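Side-chain contacts in uncharacterized protein YycE (Bacillus subtilis, PDB 1TWU), which is of unknown function but belongs to the vicinal oxygen chelate superfamily and may be a glyoxalase or fosfomycin-resistance protein: residues 27-32 / 126-131; 33-38 / 59-64. All coordinates share one frame; numbering follows the deposited sequence.

How the contacts relate
From the N terminus, strand 12-18 leads into helix 22-32, whose last turns supply the first half of contact 1. The chain then runs straight on into 33-38, enters strand 37-44, turns through strand 47-53 and returns along strand 59-66, where contact 2 closes its loop of 20 residues. Contact 1 closes only at 126-131, after 93 intervening residues, so contact 2 is nested inside it. Contact 2 ties together two strands of the first sheet, whereas contact 1 joins helix 22-32 to the second sheet. The two contacts touch directly: E30 OE1 and R37 NH2 form a salt bridge, and the Y29 ring packs on F63.

Contact 1 of 2, residues 27-32 / 126-131; sequences RFYEEG and WRIVFM
F28 and Y29, near the C-terminal end of helix 22-32, meet I128 and W126 in a buried contact, largely apolar, between the two halves of the chain. The vicinal oxygen chelate fold is built from repeated beta-alpha-beta-beta-beta units, and its two sheets are both present in this chain; here helix 22-32 packs against strand 127-131, which belongs to the sheet formed by the later part of the sequence. The backbones stay well apart, with the CA atoms of Y29 and I128 10.7 Å from each other, and long side chains bridge the gap. F28 extends across it with CG anti to the backbone N (chi1 178°), and its CZ comes 3.7 Å from I128 CG1, the two side chains running antiparallel, flank to flank. I128 also packs on F83 of strand 80-84, while the F28 ring meets Y103 edge-to-face. The two helix aromatics support one another: F28 CD2 sits 3.3 Å above the plane of the Y29 ring, over its centre, so one face of the tyrosine is covered by the edge of the phenylalanine. Y29 reaches the strand with its hydroxyl end. There OH lies 3.6 Å from I128 CD1, and it is hydrogen-bonded to D122 OD2. The other carboxylate oxygen, D122 OD1, accepts a bond from W126 N, and this one aspartate therefore holds both the tyrosine hydroxyl and the backbone just before the strand. The Y29 side chain comes in roughly perpendicular to that of W126, and Y29 OH arrives at the edge of the indole, near its plane, 3.4 Å from W126 CE3.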
loop_
_atom_site.group_PDB
_atom_site.type_symbol
_atom_site.label_atom_id
_atom_site.label_comp_id
_atom_site.label_asym_id
_atom_site.label_seq_id
_atom_site.Cartn_x
_atom_site.Cartn_y
_atom_site.Cartn_z
ATOM N N ARG A 27 6.755 -1.699 -17.069
ATOM C CA ARG A 27 8.198 -1.711 -17.275
ATOM C C ARG A 27 8.946 -1.560 -15.950
ATOM O O ARG A 27 9.930 -2.254 -15.702
ATOM C CB ARG A 27 8.622 -0.591 -18.225
ATOM C CG ARG A 27 10.137 -0.483 -18.374
ATOM C CD ARG A 27 10.514 0.499 -19.461
ATOM N NE ARG A 27 11.948 0.519 -19.754
ATOM C CZ ARG A 27 12.842 1.271 -19.121
ATOM N NH1 ARG A 27 12.470 2.080 -18.142
ATOM N NH2 ARG A 27 14.114 1.230 -19.491
ATOM N N PHE A 28 8.474 -0.655 -15.099
ATOM C CA PHE A 28 9.112 -0.421 -13.808
ATOM C C PHE A 28 8.983 -1.620 -12.874
ATOM O O PHE A 28 9.981 -2.112 -12.331
ATOM C CB PHE A 28 8.492 0.802 -13.120
ATOM C CG PHE A 28 9.065 1.090 -11.748
ATOM C CD1 PHE A 28 10.259 1.798 -11.605
ATOM C CD2 PHE A 28 8.418 0.639 -10.599
ATOM C CE1 PHE A 28 10.799 2.053 -10.336
ATOM C CE2 PHE A 28 8.949 0.886 -9.332
ATOM C CZ PHE A 28 10.142 1.595 -9.200
ATOM N N TYR A 29 7.750 -2.085 -12.685
ATOM C CA TYR A 29 7.476 -3.197 -11.776
ATOM C C TYR A 29 7.831 -4.589 -12.259
ATOM O O TYR A 29 8.330 -5.406 -11.483
ATOM C CB TYR A 29 6.006 -3.158 -11.340
ATOM C CG TYR A 29 5.743 -2.013 -10.406
ATOM C CD1 TYR A 29 6.095 -2.095 -9.062
ATOM C CD2 TYR A 29 5.239 -0.801 -10.884
ATOM C CE1 TYR A 29 5.957 -0.986 -8.209
ATOM C CE2 TYR A 29 5.097 0.316 -10.045
ATOM C CZ TYR A 29 5.460 0.217 -8.712
ATOM O OH TYR A 29 5.348 1.314 -7.892
ATOM N N GLU A 30 7.585 -4.868 -13.529
ATOM C CA GLU A 30 7.885 -6.188 -14.033
ATOM C C GLU A 30 9.315 -6.277 -14.548
ATOM O O GLU A 30 10.053 -7.191 -14.184
ATOM C CB GLU A 30 6.894 -6.570 -15.126
ATOM C CG GLU A 30 6.489 -8.018 -15.053
ATOM C CD GLU A 30 5.514 -8.410 -16.139
ATOM O OE1 GLU A 30 4.591 -7.615 -16.435
ATOM O OE2 GLU A 30 5.663 -9.525 -16.683
ATOM N N GLU A 31 9.709 -5.327 -15.386
ATOM C CA GLU A 31 11.064 -5.325 -15.919
ATOM C C GLU A 31 12.065 -4.784 -14.907
ATOM O O GLU A 31 13.195 -5.260 -14.828
ATOM C CB GLU A 31 11.158 -4.475 -17.179
ATOM C CG GLU A 31 10.306 -4.939 -18.333
ATOM C CD GLU A 31 10.708 -4.256 -19.634
ATOM O OE1 GLU A 31 9.834 -4.090 -20.520
ATOM O OE2 GLU A 31 11.905 -3.894 -19.775
ATOM N N GLY A 32 11.652 -3.785 -14.140
ATOM C CA GLY A 32 12.547 -3.196 -13.168
ATOM C C GLY A 32 12.700 -3.999 -11.899
ATOM O O GLY A 32 13.780 -4.517 -11.615
ATOM N N TRP A 126 5.417 7.576 -7.107
ATOM C CA TRP A 126 5.284 6.891 -5.830
ATOM C C TRP A 126 6.727 6.672 -5.379
ATOM O O TRP A 126 7.576 6.319 -6.195
ATOM C CB TRP A 126 4.555 5.554 -6.005
ATOM C CG TRP A 126 4.026 4.985 -4.707
ATOM C CD1 TRP A 126 3.838 5.659 -3.524
ATOM C CD2 TRP A 126 3.575 3.643 -4.476
ATOM N NE1 TRP A 126 3.300 4.818 -2.580
ATOM C CE2 TRP A 126 3.129 3.577 -3.135
ATOM C CE3 TRP A 126 3.500 2.491 -5.272
ATOM C CZ2 TRP A 126 2.614 2.402 -2.576
ATOM C CZ3 TRP A 126 2.986 1.325 -4.716
ATOM C CH2 TRP A 126 2.551 1.292 -3.381
ATOM N N ARG A 127 7.005 6.914 -4.100
ATOM C CA ARG A 127 8.355 6.759 -3.559
ATOM C C ARG A 127 8.654 5.309 -3.158
ATOM O O ARG A 127 8.112 4.793 -2.179
ATOM C CB ARG A 127 8.550 7.678 -2.341
ATOM C CG ARG A 127 8.464 9.186 -2.621
ATOM C CD ARG A 127 9.626 9.666 -3.463
ATOM N NE ARG A 127 9.519 11.074 -3.852
ATOM C CZ ARG A 127 10.034 12.099 -3.173
ATOM N NH1 ARG A 127 10.702 11.902 -2.045
ATOM N NH2 ARG A 127 9.908 13.328 -3.647
ATOM N N ILE A 128 9.517 4.655 -3.927
ATOM C CA ILE A 128 9.893 3.278 -3.639
ATOM C C ILE A 128 11.216 3.317 -2.857
ATOM O O ILE A 128 12.268 3.700 -3.382
ATOM C CB ILE A 128 10.060 2.453 -4.948
ATOM C CG1 ILE A 128 8.882 2.721 -5.892
ATOM C CG2 ILE A 128 10.124 0.960 -4.627
ATOM C CD1 ILE A 128 7.524 2.472 -5.274
ATOM N N VAL A 129 11.152 2.925 -1.592
ATOM C CA VAL A 129 12.329 2.948 -0.740
ATOM C C VAL A 129 12.922 1.569 -0.482
ATOM O O VAL A 129 12.210 0.588 -0.270
ATOM C CB VAL A 129 12.002 3.621 0.621
ATOM C CG1 VAL A 129 13.281 3.842 1.435
ATOM C CG2 VAL A 129 11.287 4.936 0.377
ATOM N N PHE A 130 14.244 1.511 -0.519
ATOM C CA PHE A 130 14.978 0.285 -0.248
ATOM C C PHE A 130 15.839 0.608 0.976
ATOM O O PHE A 130 16.827 1.341 0.884
ATOM C CB PHE A 130 15.825 -0.078 -1.468
ATOM C CG PHE A 130 15.007 -0.325 -2.703
ATOM C CD1 PHE A 130 14.521 -1.599 -2.990
ATOM C CD2 PHE A 130 14.667 0.728 -3.547
ATOM C CE1 PHE A 130 13.702 -1.824 -4.103
ATOM C CE2 PHE A 130 13.852 0.519 -4.657
ATOM C CZ PHE A 130 13.367 -0.761 -4.936
ATOM N N MET A 131 15.428 0.086 2.129
ATOM C CA MET A 131 16.129 0.333 3.384
ATOM C C MET A 131 17.000 -0.856 3.789
ATOM O O MET A 131 16.546 -2.007 3.821
ATOM C CB MET A 131 15.111 0.660 4.488
ATOM C CG MET A 131 15.706 1.028 5.852
ATOM S SD MET A 131 16.873 2.416 5.861
ATOM C CE MET A 131 15.875 3.714 5.229
#

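Contact 2 of 2, residues 33-38 / 59-64; sequences LCLKRI and YHLEFT
H60 and I38 meet through a single methyl group, CD1 of the isoleucine, which touches the root of the histidine. Starting at CB, the histidine side chain finds I38 CD1 at 3.5 Å. At H60 CG the same methyl is 3.7 Å away, sited obliquely to the ring, and at H60 ND1 it has receded to 4.0 Å. That nitrogen is hydrogen-bonded to A57 O, and the far one, NE2, to R14 NE, so a bond at each ring nitrogen fixes the rotation of the imidazole. In this first beta-alpha-beta-beta-beta unit of the vicinal oxygen chelate fold, strands 37-44 and 59-66 are not neighbours: strand 47-53 lies between them, hydrogen-bonded to I38 through M51, and the contact is made by side chains reaching past it. On I38, CD1 is anti to CA (chi2 175°), which puts the methyl at the far end of the branch, against H60; the isoleucine packs also on M51 and A57 of its own chain and on I136 of the second subunit. A second, looser touch joins L35, just before the strand, to L61. The CD1 atoms of L35 and L61 are 4.2 Å apart, beside L54, which both leucines touch.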
loop_
_atom_site.group_PDB
_atom_site.type_symbol
_atom_site.label_atom_id
_atom_site.label_comp_id
_atom_site.label_asym_id
_atom_site.label_seq_id
_atom_site.Cartn_x
_atom_site.Cartn_y
_atom_site.Cartn_z
ATOM N N LEU A 33 11.623 -4.094 -11.128
ATOM C CA LEU A 33 11.650 -4.837 -9.874
ATOM C C LEU A 33 11.609 -6.336 -10.073
ATOM O O LEU A 33 12.007 -7.092 -9.190
ATOM C CB LEU A 33 10.473 -4.439 -8.990
ATOM C CG LEU A 33 10.591 -3.076 -8.325
ATOM C CD1 LEU A 33 9.385 -2.843 -7.420
ATOM C CD2 LEU A 33 11.888 -3.030 -7.526
ATOM N N CYS A 34 11.124 -6.764 -11.231
ATOM C CA CYS A 34 11.001 -8.183 -11.519
ATOM C C CYS A 34 9.978 -8.824 -10.591
ATOM O O CYS A 34 10.203 -9.898 -10.030
ATOM C CB CYS A 34 12.353 -8.888 -11.386
ATOM S SG CYS A 34 13.474 -8.542 -12.762
ATOM N N LEU A 35 8.862 -8.131 -10.406
ATOM C CA LEU A 35 7.770 -8.655 -9.604
ATOM C C LEU A 35 7.032 -9.551 -10.588
ATOM O O LEU A 35 6.956 -9.247 -11.781
ATOM C CB LEU A 35 6.841 -7.533 -9.123
ATOM C CG LEU A 35 7.441 -6.464 -8.204
ATOM C CD1 LEU A 35 6.313 -5.646 -7.598
ATOM C CD2 LEU A 35 8.254 -7.119 -7.101
ATOM N N LYS A 36 6.502 -10.662 -10.100
ATOM C CA LYS A 36 5.791 -11.584 -10.968
ATOM C C LYS A 36 4.379 -11.099 -11.279
ATOM O O LYS A 36 3.648 -10.678 -10.378
ATOM C CB LYS A 36 5.740 -12.976 -10.315
ATOM C CG LYS A 36 4.702 -13.936 -10.906
ATOM C CD LYS A 36 4.779 -15.320 -10.255
ATOM C CE LYS A 36 3.415 -16.031 -10.201
ATOM N NZ LYS A 36 2.742 -16.224 -11.525
ATOM N N ARG A 37 4.004 -11.144 -12.556
ATOM C CA ARG A 37 2.653 -10.754 -12.951
ATOM C C ARG A 37 1.732 -11.925 -12.589
ATOM O O ARG A 37 1.798 -12.993 -13.202
ATOM C CB ARG A 37 2.565 -10.479 -14.453
ATOM C CG ARG A 37 1.152 -10.110 -14.880
ATOM C CD ARG A 37 1.031 -9.885 -16.373
ATOM N NE ARG A 37 1.978 -8.882 -16.845
ATOM C CZ ARG A 37 1.853 -8.230 -17.995
ATOM N NH1 ARG A 37 0.812 -8.473 -18.784
ATOM N NH2 ARG A 37 2.775 -7.350 -18.363
ATOM N N ILE A 38 0.882 -11.724 -11.589
ATOM C CA ILE A 38 -0.010 -12.783 -11.133
ATOM C C ILE A 38 -1.440 -12.627 -11.619
ATOM O O ILE A 38 -2.315 -13.397 -11.233
ATOM C CB ILE A 38 -0.019 -12.869 -9.585
ATOM C CG1 ILE A 38 -0.584 -11.579 -8.985
ATOM C CG2 ILE A 38 1.397 -13.117 -9.080
ATOM C CD1 ILE A 38 -0.745 -11.611 -7.487
ATOM N N TYR A 59 -0.198 -10.966 -0.759
ATOM C CA TYR A 59 -0.019 -9.525 -0.706
ATOM C C TYR A 59 0.458 -9.139 -2.094
ATOM O O TYR A 59 1.535 -9.556 -2.519
ATOM C CB TYR A 59 1.051 -9.128 0.317
ATOM C CG TYR A 59 0.691 -9.430 1.753
ATOM C CD1 TYR A 59 0.949 -10.685 2.312
ATOM C CD2 TYR A 59 0.076 -8.463 2.555
ATOM C CE1 TYR A 59 0.602 -10.964 3.633
ATOM C CE2 TYR A 59 -0.274 -8.731 3.874
ATOM C CZ TYR A 59 -0.010 -9.983 4.407
ATOM O OH TYR A 59 -0.373 -10.252 5.714
ATOM N N HIS A 60 -0.347 -8.362 -2.811
ATOM C CA HIS A 60 0.043 -7.946 -4.146
ATOM C C HIS A 60 -0.406 -6.530 -4.472
ATOM O O HIS A 60 -1.173 -5.908 -3.727
ATOM C CB HIS A 60 -0.506 -8.916 -5.206
ATOM C CG HIS A 60 -2.002 -8.962 -5.278
ATOM N ND1 HIS A 60 -2.760 -9.839 -4.530
ATOM C CD2 HIS A 60 -2.883 -8.225 -5.997
ATOM C CE1 HIS A 60 -4.041 -9.637 -4.783
ATOM N NE2 HIS A 60 -4.143 -8.663 -5.670
ATOM N N LEU A 61 0.095 -6.030 -5.596
ATOM C CA LEU A 61 -0.229 -4.696 -6.074
ATOM C C LEU A 61 -1.111 -4.836 -7.302
ATOM O O LEU A 61 -1.032 -5.839 -8.014
ATOM C CB LEU A 61 1.044 -3.950 -6.493
ATOM C CG LEU A 61 2.176 -3.693 -5.497
ATOM C CD1 LEU A 61 3.334 -2.983 -6.200
ATOM C CD2 LEU A 61 1.654 -2.845 -4.349
ATOM N N GLU A 62 -1.964 -3.845 -7.534
ATOM C CA GLU A 62 -2.790 -3.817 -8.733
ATOM C C GLU A 62 -2.743 -2.400 -9.292
ATOM O O GLU A 62 -2.822 -1.423 -8.550
ATOM C CB GLU A 62 -4.250 -4.184 -8.466
ATOM C CG GLU A 62 -5.092 -3.985 -9.728
ATOM C CD GLU A 62 -6.586 -4.128 -9.514
ATOM O OE1 GLU A 62 -7.079 -3.752 -8.429
ATOM O OE2 GLU A 62 -7.272 -4.598 -10.448
ATOM N N PHE A 63 -2.590 -2.287 -10.602
ATOM C CA PHE A 63 -2.568 -0.979 -11.251
ATOM C C PHE A 63 -3.647 -0.997 -12.320
ATOM O O PHE A 63 -3.746 -1.947 -13.108
ATOM C CB PHE A 63 -1.195 -0.700 -11.872
ATOM C CG PHE A 63 -0.126 -0.403 -10.854
ATOM C CD1 PHE A 63 0.045 0.892 -10.363
ATOM C CD2 PHE A 63 0.689 -1.422 -10.363
ATOM C CE1 PHE A 63 1.011 1.168 -9.398
ATOM C CE2 PHE A 63 1.662 -1.159 -9.395
ATOM C CZ PHE A 63 1.824 0.138 -8.910
ATOM N N THR A 64 -4.469 0.046 -12.325
ATOM C CA THR A 64 -5.558 0.154 -13.280
ATOM C C THR A 64 -5.540 1.469 -14.058
ATOM O O THR A 64 -5.106 2.506 -13.552
ATOM C CB THR A 64 -6.923 0.008 -12.567
ATOM O OG1 THR A 64 -7.034 0.988 -11.522
ATOM C CG2 THR A 64 -7.054 -1.384 -11.964
#